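Local structure of lovastatin nonaketide synthase, polyketide synthase component (Aspergillus terreus, 7CPX) at residues A1434-M1440 with L1462-S1466; F1487-M1491 with K2428-Y2432; I1498-P1502 with T1530-A1534; D1660-M1665 with V1773-L1777; T1793-E1797 with D2420-I2424. The protein builds the nonaketide-derived dihydromonacolin L skeleton of lovastatin from malonyl-CoA, using NADPH and S-adenosylmethionine, as an iterative multidomain polyketide synthase homodimer working with LovC. The protein carries 2 engineered substitutions. Residues are numbered along the deposited sequence.

Contact 1. Residues A1434-M1440 with L1462-S1466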
# COMPACT_ATOMS: atom_id res chain seq x y z
N ALA A 1434 -9.03 45.42 50.13
CA ALA A 1434 -8.14 44.43 49.54
C ALA A 1434 -7.00 45.09 48.79
O ALA A 1434 -5.90 44.52 48.71
CB ALA A 1434 -8.93 43.51 48.60
N HIS A 1435 -7.22 46.28 48.23
CA HIS A 1435 -6.13 47.03 47.64
C HIS A 1435 -5.12 47.43 48.69
O HIS A 1435 -3.92 47.16 48.56
CB HIS A 1435 -6.67 48.26 46.92
CG HIS A 1435 -5.63 49.30 46.64
ND1 HIS A 1435 -4.94 49.36 45.45
CD2 HIS A 1435 -5.16 50.32 47.40
CE1 HIS A 1435 -4.09 50.37 45.49
NE2 HIS A 1435 -4.20 50.96 46.66
N ARG A 1436 -5.58 48.06 49.77
CA ARG A 1436 -4.65 48.50 50.81
C ARG A 1436 -4.01 47.31 51.51
O ARG A 1436 -2.79 47.28 51.70
CB ARG A 1436 -5.37 49.40 51.81
CG ARG A 1436 -4.45 49.99 52.85
CD ARG A 1436 -4.41 49.15 54.11
NE ARG A 1436 -3.07 49.06 54.68
CZ ARG A 1436 -2.57 49.92 55.56
NH1 ARG A 1436 -3.25 50.98 55.96
NH2 ARG A 1436 -1.35 49.71 56.04
N TYR A 1437 -4.81 46.32 51.89
CA TYR A 1437 -4.31 45.06 52.43
C TYR A 1437 -4.45 44.01 51.34
O TYR A 1437 -5.57 43.61 51.00
CB TYR A 1437 -5.07 44.63 53.68
CG TYR A 1437 -5.26 45.71 54.72
CD1 TYR A 1437 -4.26 46.02 55.62
CD2 TYR A 1437 -6.47 46.39 54.82
CE1 TYR A 1437 -4.44 47.00 56.58
CE2 TYR A 1437 -6.66 47.37 55.77
CZ TYR A 1437 -5.64 47.67 56.65
OH TYR A 1437 -5.83 48.64 57.60
N GLN A 1438 -3.33 43.58 50.78
CA GLN A 1438 -3.35 42.56 49.74
C GLN A 1438 -3.16 41.17 50.35
O GLN A 1438 -2.74 41.02 51.50
CB GLN A 1438 -2.25 42.82 48.71
CG GLN A 1438 -2.40 44.12 47.96
CD GLN A 1438 -3.18 43.96 46.66
OE1 GLN A 1438 -2.61 43.96 45.58
NE2 GLN A 1438 -4.50 43.84 46.78
N SER A 1439 -3.47 40.15 49.56
CA SER A 1439 -3.33 38.76 49.99
C SER A 1439 -4.09 38.52 51.29
O SER A 1439 -3.63 37.80 52.18
CB SER A 1439 -1.86 38.39 50.14
OG SER A 1439 -1.20 38.39 48.88
N MET A 1440 -5.26 39.13 51.40
CA MET A 1440 -6.09 38.95 52.58
C MET A 1440 -6.74 37.58 52.57
O MET A 1440 -7.18 37.09 51.53
CB MET A 1440 -7.18 40.02 52.64
CG MET A 1440 -6.69 41.42 52.40
SD MET A 1440 -7.98 42.64 52.74
CE MET A 1440 -7.98 42.63 54.53
N LEU A 1462 -8.58 41.96 42.66
CA LEU A 1462 -8.51 42.24 44.08
C LEU A 1462 -7.66 41.18 44.78
O LEU A 1462 -7.67 40.01 44.40
CB LEU A 1462 -9.91 42.32 44.70
CG LEU A 1462 -10.60 41.03 45.14
CD1 LEU A 1462 -10.25 40.67 46.59
CD2 LEU A 1462 -12.10 41.17 44.98
N GLY A 1463 -6.93 41.61 45.80
CA GLY A 1463 -5.92 40.78 46.42
C GLY A 1463 -6.44 39.80 47.46
O GLY A 1463 -6.29 40.03 48.66
N PHE A 1464 -7.04 38.70 47.01
CA PHE A 1464 -7.50 37.64 47.89
C PHE A 1464 -6.45 36.53 47.92
O PHE A 1464 -6.17 35.91 46.89
CB PHE A 1464 -8.86 37.09 47.45
CG PHE A 1464 -8.95 36.79 45.98
CD1 PHE A 1464 -8.52 35.58 45.47
CD2 PHE A 1464 -9.49 37.72 45.12
CE1 PHE A 1464 -8.61 35.32 44.11
CE2 PHE A 1464 -9.59 37.47 43.76
CZ PHE A 1464 -9.15 36.26 43.26
N ASN A 1465 -5.86 36.30 49.10
CA ASN A 1465 -4.99 35.15 49.28
C ASN A 1465 -5.79 33.87 49.45
O ASN A 1465 -5.34 32.79 49.02
CB ASN A 1465 -4.08 35.36 50.48
CG ASN A 1465 -3.20 34.16 50.78
OD1 ASN A 1465 -2.11 34.03 50.23
ND2 ASN A 1465 -3.67 33.29 51.66
N SER A 1466 -6.96 33.96 50.07
CA SER A 1466 -7.85 32.82 50.24
C SER A 1466 -9.24 33.35 50.57
O SER A 1466 -9.40 34.13 51.51
CB SER A 1466 -7.36 31.88 51.35
OG SER A 1466 -7.36 32.53 52.60
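This is a parallel beta bridge at the entrance of two neighbouring strands, 1440-1445 and 1464-1469, in the Rossmann-like sheet of the C-methyltransferase domain. Helix 1451-1457 connects the two strands, so the contact lies at the starting ends of a beta-alpha-beta crossover. The bridge pairs Met1440 with Phe1464, their CA atoms 5.1 Å apart. Met1440 N donates to Gly1463 O at 3.1 Å and 152°, and Asn1465 N returns a bond to Met1440 O at 2.9 Å. Before the strand, helix 1420-1436 ends and Tyr1437 is the first residue to leave helical angles; Ala1434 still packs its CB on Leu1462 CD1 at 3.7 Å. Gly1463 centres an inverse gamma turn, and a CB there would lie 2.2 Å from Gln1438 NE2. The Asn1465 and Ser1466 side chains both bond to Asp1441, just inside the first strand. Met1440 O is also approached by a second amide, Ser1466 N, in a weak bond of 3.5 Å.

Contact 2. Residues F1487-M1491 with K2428-Y2432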
# COMPACT_ATOMS: atom_id res chain seq x y z
N PHE A 1487 -12.29 31.72 40.78
CA PHE A 1487 -11.62 31.95 42.05
C PHE A 1487 -11.41 30.67 42.84
O PHE A 1487 -10.91 30.72 43.96
CB PHE A 1487 -12.43 32.95 42.88
CG PHE A 1487 -12.95 34.12 42.10
CD1 PHE A 1487 -12.18 35.26 41.95
CD2 PHE A 1487 -14.20 34.08 41.51
CE1 PHE A 1487 -12.65 36.34 41.23
CE2 PHE A 1487 -14.68 35.16 40.79
CZ PHE A 1487 -13.90 36.29 40.65
N GLU A 1488 -11.78 29.52 42.27
CA GLU A 1488 -11.68 28.26 43.01
C GLU A 1488 -10.24 27.96 43.41
O GLU A 1488 -10.01 27.30 44.43
CB GLU A 1488 -12.25 27.12 42.18
CG GLU A 1488 -12.33 25.79 42.92
CD GLU A 1488 -13.03 24.72 42.12
OE1 GLU A 1488 -13.44 25.00 40.97
OE2 GLU A 1488 -13.19 23.59 42.64
N ASP A 1489 -9.26 28.42 42.63
CA ASP A 1489 -7.87 28.21 43.00
C ASP A 1489 -7.55 28.87 44.33
O ASP A 1489 -6.83 28.29 45.15
CB ASP A 1489 -6.95 28.74 41.90
CG ASP A 1489 -7.15 30.22 41.64
OD1 ASP A 1489 -8.28 30.71 41.84
OD2 ASP A 1489 -6.18 30.89 41.23
N ARG A 1490 -8.09 30.07 44.57
CA ARG A 1490 -7.93 30.76 45.84
C ARG A 1490 -9.10 30.54 46.78
O ARG A 1490 -8.94 30.74 47.99
CB ARG A 1490 -7.76 32.26 45.61
CG ARG A 1490 -6.47 32.65 44.89
CD ARG A 1490 -5.32 32.85 45.87
NE ARG A 1490 -4.25 33.65 45.28
CZ ARG A 1490 -3.15 34.03 45.92
NH1 ARG A 1490 -2.93 33.70 47.18
NH2 ARG A 1490 -2.25 34.77 45.28
N MET A 1491 -10.26 30.13 46.27
CA MET A 1491 -11.46 30.00 47.08
C MET A 1491 -11.58 28.60 47.67
O MET A 1491 -11.31 27.60 46.99
CB MET A 1491 -12.70 30.33 46.26
CG MET A 1491 -14.01 30.19 47.02
SD MET A 1491 -15.45 30.65 46.05
CE MET A 1491 -15.25 32.43 45.95
N LYS A 2428 0.88 37.87 43.72
CA LYS A 2428 1.30 36.70 44.48
C LYS A 2428 0.44 35.49 44.13
O LYS A 2428 -0.76 35.60 43.88
CB LYS A 2428 1.23 36.98 45.98
CG LYS A 2428 2.24 38.02 46.43
CD LYS A 2428 2.07 38.37 47.90
CE LYS A 2428 3.14 39.35 48.36
NZ LYS A 2428 2.98 39.73 49.79
N ILE A 2429 1.08 34.32 44.10
CA ILE A 2429 0.44 33.07 43.71
C ILE A 2429 -0.30 32.48 44.91
O ILE A 2429 0.06 32.77 46.06
CB ILE A 2429 1.49 32.07 43.18
CG1 ILE A 2429 2.26 32.69 42.01
CG2 ILE A 2429 0.83 30.77 42.73
CD1 ILE A 2429 3.35 31.79 41.46
N PRO A 2430 -1.35 31.68 44.69
CA PRO A 2430 -1.94 30.90 45.80
C PRO A 2430 -0.89 30.24 46.67
O PRO A 2430 0.20 29.89 46.20
CB PRO A 2430 -2.80 29.87 45.08
CG PRO A 2430 -3.08 30.45 43.71
CD PRO A 2430 -2.24 31.68 43.52
N GLU A 2431 -1.21 30.05 47.95
CA GLU A 2431 -0.27 29.49 48.92
C GLU A 2431 -0.61 28.07 49.35
O GLU A 2431 0.30 27.32 49.71
CB GLU A 2431 -0.19 30.38 50.17
CG GLU A 2431 -1.45 31.19 50.48
CD GLU A 2431 -2.65 30.33 50.81
OE1 GLU A 2431 -2.99 29.43 50.01
OE2 GLU A 2431 -3.27 30.55 51.87
N TYR A 2432 -1.88 27.69 49.32
CA TYR A 2432 -2.29 26.36 49.74
C TYR A 2432 -3.01 25.63 48.61
O TYR A 2432 -4.23 25.46 48.65
CB TYR A 2432 -3.20 26.44 50.98
CG TYR A 2432 -2.59 27.16 52.15
CD1 TYR A 2432 -1.21 27.17 52.36
CD2 TYR A 2432 -3.38 27.84 53.06
CE1 TYR A 2432 -0.65 27.83 53.43
CE2 TYR A 2432 -2.83 28.51 54.14
CZ TYR A 2432 -1.46 28.50 54.32
OH TYR A 2432 -0.91 29.16 55.39
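Arg1490 carries most of this surface contact between the methyltransferase and ketoreductase regions, and its rotamer explains how. With chi1 also in the m well, chi2 in the m well puts a kink at CG; chi3 and chi4, both near 180°, then run the chain straight out to residues 2428-2431. The guanidinium lies flat against the peptide leading into Pro2430: one face is under Pro2430 N, 3.2 Å from Arg1490 CZ, and Arg1490 NE is 3.3 Å from Pro2430 CD. Arg1490 NH1 donates to Asn1465 O on the methyltransferase side. Asp1489, with chi1 in the p well, folds back so that OD1 accepts a weak bond from Arg1490 N at 2.8 Å, while its OD2 lies 4.0 Å from Pro2430 CG. On the other segment, the extended m, t, t, t side chain of Lys2428 leads away and bonds to Phe2419 O. Glu2431 has an off-well chi1 of 28°, and its OE2 accepts from Asn1465 ND2, a second tie to the methyltransferase. The first segment is the turn between helix 1475-1483 and the outermost strand of its sheet, 1491-1493; Arg1490 also shares a backbone bond with Tyr1467 on the adjacent strand 1464-1469, against which the ketoreductase tail rests.

Contact 3. Residues I1498-P1502 with T1530-A1534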
# COMPACT_ATOMS: atom_id res chain seq x y z
N ILE A 1498 -22.59 31.27 62.63
CA ILE A 1498 -22.15 32.45 63.38
C ILE A 1498 -22.64 32.38 64.81
O ILE A 1498 -22.04 32.99 65.71
CB ILE A 1498 -22.63 33.77 62.73
CG1 ILE A 1498 -23.26 33.56 61.35
CG2 ILE A 1498 -21.45 34.73 62.61
CD1 ILE A 1498 -23.69 34.84 60.66
N ARG A 1499 -23.72 31.63 65.06
CA ARG A 1499 -24.23 31.41 66.41
C ARG A 1499 -23.34 30.50 67.23
O ARG A 1499 -23.60 30.33 68.43
CB ARG A 1499 -25.64 30.82 66.32
CG ARG A 1499 -26.59 31.61 65.43
CD ARG A 1499 -27.78 30.77 64.98
NE ARG A 1499 -28.52 31.42 63.90
CZ ARG A 1499 -29.56 30.88 63.28
NH1 ARG A 1499 -30.02 29.69 63.60
NH2 ARG A 1499 -30.16 31.57 62.31
N ARG A 1500 -22.31 29.92 66.63
CA ARG A 1500 -21.44 28.95 67.29
C ARG A 1500 -19.99 29.39 67.14
O ARG A 1500 -19.63 30.12 66.21
CB ARG A 1500 -21.63 27.55 66.71
CG ARG A 1500 -20.74 26.48 67.30
CD ARG A 1500 -20.95 25.14 66.62
NE ARG A 1500 -20.02 24.13 67.10
CZ ARG A 1500 -19.88 22.92 66.56
NH1 ARG A 1500 -20.61 22.54 65.52
NH2 ARG A 1500 -19.00 22.08 67.08
N SER A 1501 -19.15 28.94 68.07
CA SER A 1501 -17.74 29.27 68.02
C SER A 1501 -17.12 28.74 66.73
O SER A 1501 -17.36 27.58 66.37
CB SER A 1501 -17.01 28.68 69.23
OG SER A 1501 -15.63 28.97 69.18
N PRO A 1502 -16.33 29.54 66.01
CA PRO A 1502 -15.76 29.04 64.75
C PRO A 1502 -14.66 28.02 64.95
O PRO A 1502 -14.55 27.08 64.15
CB PRO A 1502 -15.23 30.32 64.07
CG PRO A 1502 -15.81 31.46 64.85
CD PRO A 1502 -15.96 30.95 66.24
N THR A 1530 -21.86 36.37 67.97
CA THR A 1530 -21.44 36.12 66.59
C THR A 1530 -20.31 37.06 66.18
O THR A 1530 -19.35 36.65 65.52
CB THR A 1530 -22.63 36.26 65.64
OG1 THR A 1530 -23.09 37.62 65.65
CG2 THR A 1530 -23.76 35.34 66.06
N MET A 1531 -20.41 38.33 66.57
CA MET A 1531 -19.35 39.28 66.26
C MET A 1531 -18.08 38.95 67.04
O MET A 1531 -16.97 39.13 66.53
CB MET A 1531 -19.83 40.70 66.55
CG MET A 1531 -21.03 41.11 65.71
SD MET A 1531 -21.86 42.60 66.30
CE MET A 1531 -20.64 43.84 65.90
N ALA A 1532 -18.22 38.46 68.27
CA ALA A 1532 -17.06 38.00 69.01
C ALA A 1532 -16.40 36.82 68.31
O ALA A 1532 -15.17 36.71 68.27
CB ALA A 1532 -17.46 37.62 70.44
N HIS A 1533 -17.21 35.92 67.75
CA HIS A 1533 -16.67 34.82 66.96
C HIS A 1533 -15.91 35.34 65.75
O HIS A 1533 -14.80 34.87 65.43
CB HIS A 1533 -17.82 33.91 66.52
CG HIS A 1533 -18.53 33.24 67.65
ND1 HIS A 1533 -19.83 32.78 67.55
CD2 HIS A 1533 -18.14 32.97 68.92
CE1 HIS A 1533 -20.20 32.25 68.70
NE2 HIS A 1533 -19.19 32.35 69.55
N ALA A 1534 -16.49 36.32 65.05
CA ALA A 1534 -15.81 36.92 63.91
C ALA A 1534 -14.46 37.50 64.33
O ALA A 1534 -13.46 37.35 63.62
CB ALA A 1534 -16.69 38.00 63.29
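Ile1498 opens the segment with both its backbone and its side chain engaged. Its O accepts a hydrogen bond from His1533 ND1 at 2.9 Å and 156°, and also lies 3.3 Å from Thr1530 CA in a CA-H...O contact with 133° at the hydrogen. Its CG2 packs on Thr1530 CB at 3.6 Å. The Thr1530 hydroxyl is used within its own helix, bonding to Leu1527 O. Arg1499 points its CB away from the helix and sends its guanidinium to Ala1523 O, leaving its backbone N 3.8 Å from Thr1530 CG2. These residues belong to the Rossmann-like methyltransferase fold: the loop 1498-1502 links strands 1491-1493 and 1512-1518, whereas helix 1527-1537 is the crossover between the adjacent parallel strands 1512-1518 and 1542-1547. Thr1530 and His1533, three residues apart, both direct their CB atoms at the loop. Arg1500 turns away too and pairs with Glu1504; its O comes within 3.0 Å of His1533 ND1, but the angle is too poor for a hydrogen bond. At Ser1501 the backbone passes over the imidazole, with CA 3.8 Å from the ring centroid and 11° off the normal, a CH-pi contact over the face. Pro1502 follows, its CD set 3.5 Å from His1533 CB at the base of the same side chain.

Contact 4. Residues D1660-M1665 with V1773-L1777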
# COMPACT_ATOMS: atom_id res chain seq x y z
N ASP A 1660 4.91 71.64 63.17
CA ASP A 1660 3.76 70.77 63.38
C ASP A 1660 4.19 69.40 63.89
O ASP A 1660 3.51 68.80 64.72
CB ASP A 1660 2.96 70.64 62.09
CG ASP A 1660 2.45 71.97 61.58
OD1 ASP A 1660 2.74 73.00 62.22
OD2 ASP A 1660 1.77 71.99 60.53
N ILE A 1661 5.31 68.89 63.38
CA ILE A 1661 5.84 67.62 63.87
C ILE A 1661 6.21 67.74 65.34
O ILE A 1661 5.89 66.86 66.15
CB ILE A 1661 7.05 67.19 63.01
CG1 ILE A 1661 6.58 66.63 61.67
CG2 ILE A 1661 7.91 66.18 63.76
CD1 ILE A 1661 7.68 66.50 60.64
N LYS A 1662 6.88 68.83 65.70
CA LYS A 1662 7.26 69.02 67.10
C LYS A 1662 6.03 69.09 68.00
O LYS A 1662 6.00 68.47 69.07
CB LYS A 1662 8.09 70.29 67.25
CG LYS A 1662 9.50 70.19 66.70
CD LYS A 1662 10.28 71.47 66.97
CE LYS A 1662 11.74 71.33 66.58
NZ LYS A 1662 12.52 72.56 66.88
N ALA A 1663 5.01 69.83 67.58
CA ALA A 1663 3.83 70.01 68.42
C ALA A 1663 3.01 68.73 68.51
O ALA A 1663 2.51 68.39 69.59
CB ALA A 1663 2.97 71.16 67.88
N ILE A 1664 2.86 68.02 67.40
CA ILE A 1664 1.97 66.86 67.35
C ILE A 1664 2.66 65.57 67.78
O ILE A 1664 1.97 64.63 68.22
CB ILE A 1664 1.40 66.69 65.93
CG1 ILE A 1664 0.62 67.94 65.52
CG2 ILE A 1664 0.51 65.46 65.86
CD1 ILE A 1664 0.39 68.06 64.03
N MET A 1665 3.98 65.48 67.66
CA MET A 1665 4.67 64.26 68.04
C MET A 1665 4.46 63.99 69.53
O MET A 1665 4.47 64.93 70.34
CB MET A 1665 6.17 64.39 67.74
CG MET A 1665 6.98 63.14 68.07
SD MET A 1665 8.76 63.47 68.11
CE MET A 1665 8.89 64.44 69.62
N VAL A 1773 -0.84 67.57 56.96
CA VAL A 1773 -0.53 67.70 58.38
C VAL A 1773 -1.03 66.47 59.12
O VAL A 1773 -1.98 65.80 58.69
CB VAL A 1773 -1.15 68.98 58.97
CG1 VAL A 1773 -2.67 68.86 59.05
CG2 VAL A 1773 -0.55 69.29 60.33
N GLU A 1774 -0.39 66.15 60.25
CA GLU A 1774 -0.80 65.14 61.21
C GLU A 1774 -0.58 63.71 60.73
O GLU A 1774 -0.80 62.77 61.51
CB GLU A 1774 -2.27 65.28 61.62
CG GLU A 1774 -2.58 66.52 62.44
CD GLU A 1774 -4.05 66.63 62.78
OE1 GLU A 1774 -4.83 65.75 62.37
OE2 GLU A 1774 -4.43 67.61 63.46
N GLN A 1775 -0.17 63.49 59.48
CA GLN A 1775 -0.01 62.14 58.96
C GLN A 1775 1.43 61.66 58.93
O GLN A 1775 1.65 60.45 58.99
CB GLN A 1775 -0.59 62.06 57.54
CG GLN A 1775 -1.07 60.66 57.15
CD GLN A 1775 -0.25 60.06 56.02
OE1 GLN A 1775 0.10 60.74 55.06
NE2 GLN A 1775 0.05 58.77 56.14
N VAL A 1776 2.40 62.56 58.84
CA VAL A 1776 3.80 62.13 58.88
C VAL A 1776 4.14 61.55 60.25
O VAL A 1776 4.90 60.58 60.35
CB VAL A 1776 4.74 63.29 58.51
CG1 VAL A 1776 4.45 64.53 59.33
CG2 VAL A 1776 6.19 62.85 58.70
N LEU A 1777 3.59 62.13 61.32
CA LEU A 1777 3.73 61.51 62.63
C LEU A 1777 3.12 60.12 62.64
O LEU A 1777 3.69 59.17 63.19
CB LEU A 1777 3.07 62.37 63.71
CG LEU A 1777 3.60 63.79 63.97
CD1 LEU A 1777 5.11 63.80 64.05
CD2 LEU A 1777 3.09 64.78 62.93
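Val1773, the first ordered residue after a break in the model, touches helix 1652-1664 through CG2, 3.6 Å from Asp1660 OD2 and 4.0 Å from Ile1664 CD1. The Asp1660 carboxylate has its polar partner in Arg1656, one turn earlier. Glu1774 follows with a positive phi (73°) and a psi of -6°, a left-handed conformation that turns the chain toward the next helix; its CG rests 3.7 Å from Ile1664 CD1. The two helices, 1652-1664 and 1775-1784, flank the same face of the parallel part of a mixed, Rossmann-like sheet, since Ile1661 and Val1776 both reach Val1692 on strand 1689-1693. The sheet probably belongs to the structural, non-catalytic ketoreductase subdomain of such synthases. Val1776 points its CB at the opposing helix and sets CG1 3.8 Å from Ile1661 CG1. Leu1777 is the most covered residue, with 92 Å² buried: CD1 lies 3.7 Å from Ile1661 CG2 and 3.9 Å from Met1665 CB, and CD2 lies 3.9 Å from Ile1664 CB.

Contact 5. Residues T1793-E1797 with D2420-I2424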
# COMPACT_ATOMS: atom_id res chain seq x y z
N THR A 1793 -0.39 46.58 57.40
CA THR A 1793 0.80 46.50 56.57
C THR A 1793 1.69 47.72 56.80
O THR A 1793 1.27 48.72 57.38
CB THR A 1793 0.42 46.40 55.09
OG1 THR A 1793 -0.81 45.67 54.96
CG2 THR A 1793 1.51 45.67 54.33
N GLN A 1794 2.92 47.62 56.30
CA GLN A 1794 3.95 48.59 56.66
C GLN A 1794 3.61 49.99 56.15
O GLN A 1794 3.81 50.98 56.86
CB GLN A 1794 5.30 48.15 56.12
CG GLN A 1794 6.47 48.47 57.04
CD GLN A 1794 6.39 47.76 58.38
OE1 GLN A 1794 6.64 48.36 59.43
NE2 GLN A 1794 6.05 46.48 58.35
N GLU A 1795 3.07 50.09 54.93
CA GLU A 1795 2.80 51.21 54.03
C GLU A 1795 4.12 51.79 53.54
O GLU A 1795 4.46 52.94 53.85
CB GLU A 1795 1.98 52.29 54.74
CG GLU A 1795 0.71 51.77 55.39
CD GLU A 1795 0.05 52.81 56.27
OE1 GLU A 1795 0.60 53.93 56.39
OE2 GLU A 1795 -1.03 52.52 56.83
N PRO A 1796 4.90 51.02 52.77
CA PRO A 1796 6.27 51.46 52.44
C PRO A 1796 6.33 52.80 51.72
O PRO A 1796 7.29 53.55 51.93
CB PRO A 1796 6.79 50.33 51.55
CG PRO A 1796 5.57 49.74 50.94
CD PRO A 1796 4.52 49.81 52.01
N GLU A 1797 5.36 53.11 50.87
CA GLU A 1797 5.40 54.35 50.10
C GLU A 1797 3.99 54.90 49.96
O GLU A 1797 3.15 54.30 49.29
CB GLU A 1797 6.02 54.13 48.72
CG GLU A 1797 7.45 53.60 48.77
CD GLU A 1797 8.07 53.47 47.40
OE1 GLU A 1797 7.38 53.77 46.40
OE2 GLU A 1797 9.25 53.08 47.31
N ASP A 2420 7.71 40.72 51.04
CA ASP A 2420 7.04 41.42 52.13
C ASP A 2420 6.53 42.80 51.72
O ASP A 2420 5.77 43.40 52.48
CB ASP A 2420 7.99 41.56 53.32
CG ASP A 2420 8.43 40.22 53.88
OD1 ASP A 2420 7.66 39.25 53.77
OD2 ASP A 2420 9.56 40.14 54.42
N ASP A 2421 6.94 43.30 50.56
CA ASP A 2421 6.48 44.61 50.12
C ASP A 2421 5.03 44.51 49.66
O ASP A 2421 4.73 43.73 48.76
CB ASP A 2421 7.36 45.12 48.98
CG ASP A 2421 7.09 46.57 48.64
OD1 ASP A 2421 5.95 47.04 48.83
OD2 ASP A 2421 8.04 47.26 48.19
N PRO A 2422 4.11 45.28 50.26
CA PRO A 2422 2.71 45.20 49.81
C PRO A 2422 2.48 45.76 48.42
O PRO A 2422 1.43 45.50 47.83
CB PRO A 2422 1.96 46.03 50.86
CG PRO A 2422 2.98 47.02 51.32
CD PRO A 2422 4.28 46.26 51.33
N ARG A 2423 3.44 46.52 47.88
CA ARG A 2423 3.27 47.10 46.55
C ARG A 2423 2.97 46.03 45.51
O ARG A 2423 2.26 46.29 44.53
CB ARG A 2423 4.53 47.88 46.18
CG ARG A 2423 4.37 48.84 45.02
CD ARG A 2423 5.72 49.37 44.56
NE ARG A 2423 5.63 50.70 43.97
CZ ARG A 2423 5.68 51.83 44.66
NH1 ARG A 2423 5.81 51.83 45.98
NH2 ARG A 2423 5.60 52.99 44.02
N ILE A 2424 3.49 44.82 45.72
CA ILE A 2424 3.39 43.74 44.74
C ILE A 2424 2.29 42.77 45.16
O ILE A 2424 2.25 41.63 44.69
CB ILE A 2424 4.73 43.01 44.62
CG1 ILE A 2424 4.95 42.16 45.88
CG2 ILE A 2424 5.86 44.00 44.43
CD1 ILE A 2424 6.37 41.78 46.13
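A very short salt bridge, Glu1797 OE1 to Arg2423 NH1 at 2.5 Å, joins segments more than 600 residues apart; its hydrogen-bond component is weak, with an angle of only 120°. The pair is part of a charge cluster, because Glu1797 OE1 also pairs with Arg1745 and its OE2 with Arg1748, which in turn meets Asp2421 OD2. Beside the charges, two prolines pack together, Pro1796 CD lying 3.3 Å from Pro2422 CG, and Thr1793 CG2 adds an apolar touch on Pro2422 CB at 3.5 Å. Asp2421 organises the second segment: its OD1 accepts from Arg2423 N at 2.7 Å and 164°, forming an Asx turn spanning Pro2422, where a short 3-10 segment starts. The same OD1 lies 3.4 Å from Pro1796 CG. Arg2423 further makes a cation-pi interaction with Trp1276. The buried site packs the end of the ketoreductase region against a different sheet. Segment 1793-1797 leads into strand 1797-1801, and the ketoreductase loop lies along the neighbouring strand 1804-1811, where Arg2423 shares a backbone bond with Leu1810, with Trp1276 on the outermost strand 1275-1280.

Contacts 1 and 3 lie in the methyltransferase fold, their centres 23 Å apart; contact 4 joins two helices on the sheet that includes strand 1689-1693, its centre about 30 Å from that of contact 1. Contacts 2 and 5 span the most sequence, 937 and 623 residues, bringing residues 2420-2432 back across both units. Contacts 1, 3 and 4 follow in series; contacts 3, 4 and 5 fall within the span contact 2 bridges. Contact 1 touches contact 2, 11 Å away between centres, through Asn1465, and contact 5, 12 Å away, through the Arg1436-Glu1795 salt bridge, which links the two units directly. Residues 2420-2432 thus meet both the methyltransferase sheet and that of strands 1797-1801 and 1804-1811.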